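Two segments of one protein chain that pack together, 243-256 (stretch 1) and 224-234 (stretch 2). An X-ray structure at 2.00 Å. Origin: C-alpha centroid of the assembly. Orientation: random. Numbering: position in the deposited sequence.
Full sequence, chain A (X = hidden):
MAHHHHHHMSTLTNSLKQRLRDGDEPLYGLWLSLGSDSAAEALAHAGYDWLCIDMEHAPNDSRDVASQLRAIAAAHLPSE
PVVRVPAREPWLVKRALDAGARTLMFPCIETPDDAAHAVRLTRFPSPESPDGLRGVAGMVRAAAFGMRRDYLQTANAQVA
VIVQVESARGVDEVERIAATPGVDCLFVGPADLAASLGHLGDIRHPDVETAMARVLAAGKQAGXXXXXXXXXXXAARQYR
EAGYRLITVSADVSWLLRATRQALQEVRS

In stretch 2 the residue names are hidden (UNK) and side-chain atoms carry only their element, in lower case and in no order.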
# COMPACT_ATOMS: atom_id res chain seq x y z
N GLY A 243 -21.93 29.32 -22.78
CA GLY A 243 -22.86 28.21 -22.93
C GLY A 243 -22.30 26.81 -22.70
O GLY A 243 -22.98 25.83 -22.95
N TYR A 244 -21.04 26.72 -22.29
CA TYR A 244 -20.54 25.47 -21.81
C TYR A 244 -21.35 25.06 -20.56
O TYR A 244 -21.68 25.91 -19.72
CB TYR A 244 -19.07 25.58 -21.40
CG TYR A 244 -18.11 25.75 -22.54
CD1 TYR A 244 -17.52 24.63 -23.18
CD2 TYR A 244 -17.78 27.02 -22.99
CE1 TYR A 244 -16.64 24.79 -24.25
CE2 TYR A 244 -16.89 27.19 -24.03
CZ TYR A 244 -16.33 26.08 -24.66
OH TYR A 244 -15.44 26.30 -25.69
N ARG A 245 -21.62 23.76 -20.44
CA ARG A 245 -22.35 23.20 -19.28
C ARG A 245 -21.47 22.42 -18.26
O ARG A 245 -21.52 22.70 -17.03
CB ARG A 245 -23.48 22.36 -19.79
CG ARG A 245 -24.56 23.23 -20.45
CD ARG A 245 -25.77 22.43 -20.76
NE ARG A 245 -26.33 21.94 -19.50
CZ ARG A 245 -26.85 20.74 -19.33
NH1 ARG A 245 -26.88 19.86 -20.32
NH2 ARG A 245 -27.30 20.41 -18.14
N LEU A 246 -20.60 21.53 -18.73
CA LEU A 246 -19.78 20.74 -17.80
C LEU A 246 -18.43 21.40 -17.60
O LEU A 246 -17.45 21.16 -18.36
CB LEU A 246 -19.62 19.32 -18.32
CG LEU A 246 -19.02 18.34 -17.32
CD1 LEU A 246 -20.11 17.69 -16.48
CD2 LEU A 246 -18.23 17.27 -18.01
N ILE A 247 -18.37 22.26 -16.59
CA ILE A 247 -17.24 23.16 -16.42
C ILE A 247 -16.40 22.71 -15.23
O ILE A 247 -16.93 22.61 -14.12
CB ILE A 247 -17.71 24.59 -16.20
CG1 ILE A 247 -18.47 25.09 -17.43
CG2 ILE A 247 -16.51 25.49 -15.94
CD1 ILE A 247 -19.08 26.46 -17.29
N THR A 248 -15.12 22.43 -15.48
CA THR A 248 -14.17 22.03 -14.46
C THR A 248 -13.54 23.30 -13.91
O THR A 248 -12.92 24.03 -14.66
CB THR A 248 -12.99 21.18 -15.02
OG1 THR A 248 -13.44 20.18 -15.92
CG2 THR A 248 -12.25 20.50 -13.91
N VAL A 249 -13.68 23.54 -12.60
CA VAL A 249 -13.09 24.69 -11.91
C VAL A 249 -11.70 24.31 -11.39
O VAL A 249 -11.48 24.16 -10.18
CB VAL A 249 -14.01 25.24 -10.77
CG1 VAL A 249 -13.52 26.58 -10.27
CG2 VAL A 249 -15.45 25.40 -11.21
N SER A 250 -10.78 24.12 -12.34
CA SER A 250 -9.41 23.71 -12.07
C SER A 250 -9.30 22.38 -11.30
O SER A 250 -10.13 21.51 -11.46
CB SER A 250 -8.65 24.87 -11.40
OG SER A 250 -7.24 24.68 -11.39
N ALA A 251 -8.27 22.24 -10.47
CA ALA A 251 -7.86 20.93 -9.89
C ALA A 251 -7.49 21.14 -8.43
O ALA A 251 -7.08 22.27 -8.01
CB ALA A 251 -6.64 20.39 -10.65
N ASP A 252 -7.66 20.06 -7.67
CA ASP A 252 -7.35 20.04 -6.24
C ASP A 252 -5.95 20.57 -5.94
O ASP A 252 -5.80 21.46 -5.10
CB ASP A 252 -7.53 18.61 -5.64
CG ASP A 252 -6.73 17.53 -6.38
OD1 ASP A 252 -6.02 17.79 -7.39
OD2 ASP A 252 -6.79 16.37 -5.91
N VAL A 253 -4.93 20.07 -6.65
CA VAL A 253 -3.56 20.44 -6.31
C VAL A 253 -3.30 21.92 -6.62
O VAL A 253 -2.53 22.57 -5.94
CB VAL A 253 -2.52 19.55 -7.04
CG1 VAL A 253 -2.57 19.70 -8.55
CG2 VAL A 253 -1.13 19.85 -6.56
N SER A 254 -3.93 22.43 -7.69
CA SER A 254 -3.79 23.83 -8.06
C SER A 254 -4.39 24.77 -6.99
O SER A 254 -3.80 25.78 -6.59
CB SER A 254 -4.44 24.06 -9.43
OG SER A 254 -3.86 23.18 -10.39
N TRP A 255 -5.58 24.43 -6.52
CA TRP A 255 -6.20 25.24 -5.45
C TRP A 255 -5.42 25.18 -4.15
O TRP A 255 -5.28 26.21 -3.48
CB TRP A 255 -7.65 24.81 -5.19
CG TRP A 255 -8.54 25.22 -6.37
CD1 TRP A 255 -9.24 24.40 -7.20
CD2 TRP A 255 -8.84 26.55 -6.78
NE1 TRP A 255 -9.92 25.13 -8.13
CE2 TRP A 255 -9.68 26.46 -7.91
CE3 TRP A 255 -8.42 27.82 -6.35
CZ2 TRP A 255 -10.15 27.56 -8.57
CZ3 TRP A 255 -8.91 28.93 -7.01
CH2 TRP A 255 -9.74 28.79 -8.13
N LEU A 256 -4.89 24.00 -3.84
CA LEU A 256 -4.09 23.81 -2.65
C LEU A 256 -2.85 24.69 -2.63
O LEU A 256 -2.57 25.34 -1.62
CB LEU A 256 -3.67 22.32 -2.52
CG LEU A 256 -2.75 21.96 -1.37
CD1 LEU A 256 -3.37 22.27 -0.03
CD2 LEU A 256 -2.38 20.50 -1.42
N UNK A 224 -26.02 18.28 -27.60
CA UNK A 224 -25.11 17.52 -26.76
C UNK A 224 -24.36 18.53 -25.89
O UNK A 224 -23.82 19.55 -26.37
c UNK A 224 -24.87 15.83 -28.63
c UNK A 224 -23.10 15.99 -26.81
c UNK A 224 -24.12 16.75 -27.66
N UNK A 225 -24.37 18.28 -24.59
CA UNK A 225 -23.59 19.03 -23.64
C UNK A 225 -22.14 19.21 -24.04
O UNK A 225 -21.52 18.27 -24.53
c UNK A 225 -23.62 18.36 -22.28
N UNK A 226 -21.61 20.42 -23.83
CA UNK A 226 -20.18 20.63 -23.95
C UNK A 226 -19.53 20.96 -22.62
O UNK A 226 -20.09 21.69 -21.82
c UNK A 226 -20.65 21.38 -26.26
c UNK A 226 -18.40 21.84 -25.23
c UNK A 226 -19.89 21.73 -24.97
N UNK A 227 -18.35 20.40 -22.40
CA UNK A 227 -17.58 20.62 -21.17
C UNK A 227 -16.21 21.19 -21.49
O UNK A 227 -15.78 21.16 -22.64
N UNK A 228 -15.51 21.63 -20.46
CA UNK A 228 -14.25 22.33 -20.61
C UNK A 228 -13.52 22.35 -19.28
O UNK A 228 -14.15 22.35 -18.19
c UNK A 228 -14.51 23.78 -21.14
c UNK A 228 -13.19 24.46 -21.57
c UNK A 228 -13.37 25.67 -22.46
c UNK A 228 -15.28 24.57 -20.13
N UNK A 229 -12.19 22.33 -19.37
CA UNK A 229 -11.33 22.48 -18.21
C UNK A 229 -10.98 23.95 -18.14
O UNK A 229 -10.33 24.47 -19.06
c UNK A 229 -7.63 21.83 -14.80
c UNK A 229 -8.60 20.84 -14.93
c UNK A 229 -7.44 22.74 -15.80
c UNK A 229 -9.16 21.67 -17.12
c UNK A 229 -9.36 20.78 -16.10
c UNK A 229 -8.22 22.67 -16.95
c UNK A 229 -10.03 21.64 -18.35
N UNK A 230 -11.38 24.62 -17.05
CA UNK A 230 -11.01 26.02 -16.80
C UNK A 230 -9.83 26.05 -15.82
O UNK A 230 -9.84 25.34 -14.78
c UNK A 230 -12.19 26.80 -16.25
N UNK A 231 -8.82 26.86 -16.16
CA UNK A 231 -7.60 27.02 -15.32
C UNK A 231 -7.79 27.98 -14.16
O UNK A 231 -7.01 27.98 -13.26
N UNK A 232 -8.84 28.79 -14.17
CA UNK A 232 -9.11 29.78 -13.14
C UNK A 232 -10.61 30.16 -13.14
O UNK A 232 -11.34 29.75 -14.04
c UNK A 232 -8.38 31.55 -14.80
c UNK A 232 -8.26 31.02 -13.37
o UNK A 232 -9.38 32.22 -15.15
o UNK A 232 -7.46 31.27 -15.57
N UNK A 233 -11.05 30.91 -12.13
CA UNK A 233 -12.45 31.36 -12.06
C UNK A 233 -12.90 32.35 -13.16
O UNK A 233 -14.00 32.23 -13.66
o UNK A 233 -12.17 33.13 -10.45
c UNK A 233 -12.47 30.91 -9.58
c UNK A 233 -12.84 31.90 -10.68
N UNK A 234 -12.09 33.32 -13.55
CA UNK A 234 -12.53 34.23 -14.63
C UNK A 234 -12.86 33.43 -15.89
O UNK A 234 -13.90 33.65 -16.50
c UNK A 234 -11.45 35.24 -14.95
O HOH W 1 -23.03 22.94 -23.51

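Position 224 carries three side-chain carbons, one bearing the other two; its CA-to-CB bond points away and it touches nothing on stretch 1. A carbon forked at CB with no oxygen is Val-224.

Position 225 has a single carbon, directed toward stretch 1, with its CB 4.1 Å from Arg-245 NH1. One carbon means Ala-225, in contact with the guanidinium.

Position 226 again has a carbon carrying two carbons, one of them close to the Tyr-244 ring. This is Val-226, whose CG1 lies 3.6 Å from Tyr-244 CD1. Its backbone does more: Val-226 O accepts from both Arg-245 N (2.9 Å) and Leu-246 N (3.1 Å), and a water links Val-226 N to Gly-243 O, 2.9 Å from each.

Position 227 has no side-chain atoms, which makes it Gly-227. An ideal CB would fall 2.7 Å from Leu-246 O as modelled.

Position 228 shows four carbons forked at the first, one arm two carbons long. The end of the long arm lies over the face of the Tyr-244 ring, and the short arm meets Ile-247 CG1. That is Ile-228. Its CD1 sits 4.0 Å from the centroid of the Tyr-244 ring in a CH-pi contact, while its CG2 approaches Ile-247 CG1 at 4.2 Å. Ile-228 O accepts from Thr-248 N at 2.9 Å and from Thr-248 OG1 at 3.2 Å.

Position 229 has one carbon and then a six-carbon ring with no oxygen, packed against Thr-248 CG2 and Ser-250 CA: Phe-229. Its CD2 lies 3.6 Å from Thr-248 CG2, and its CZ reaches Ser-250 CA at 3.8 Å.

Position 230 has one carbon, on the same sheet face as Val-249. It is Ala-230, whose N donates to Thr-248 O at 2.9 Å.

Position 231 lacks a side chain, yet a CB would have room here, so this contact does not demand Gly-231.

Position 232 has two carbons, the second carrying two oxygens; its CA-to-CB bond points away, and it makes no contact with stretch 1. It is Asp-232, the N-cap of the following helix.

Position 233 has a carbon bearing one oxygen and one carbon, the carbon arm meeting the edge of the Trp-255 ring. This is Thr-233, its CG2 3.7 Å from Trp-255 CH2.

Position 234 has one carbon, out of reach: Ala-234.

The contact works as a parallel strand pair, its backbone bonds running from Arg-245 to a weak one at Ser-250. Side chains alternate between faces: Thr-248 meets Phe-229 on one, Ile-247 meets Ile-228 on the other. Tyr-244 extends the packing before the strand and Trp-255 after it, the latter anchored by Trp-255 NE1 to Val-249 O at 2.8 Å.

Stretch 2 (224-234) VAVGIFAGDTA
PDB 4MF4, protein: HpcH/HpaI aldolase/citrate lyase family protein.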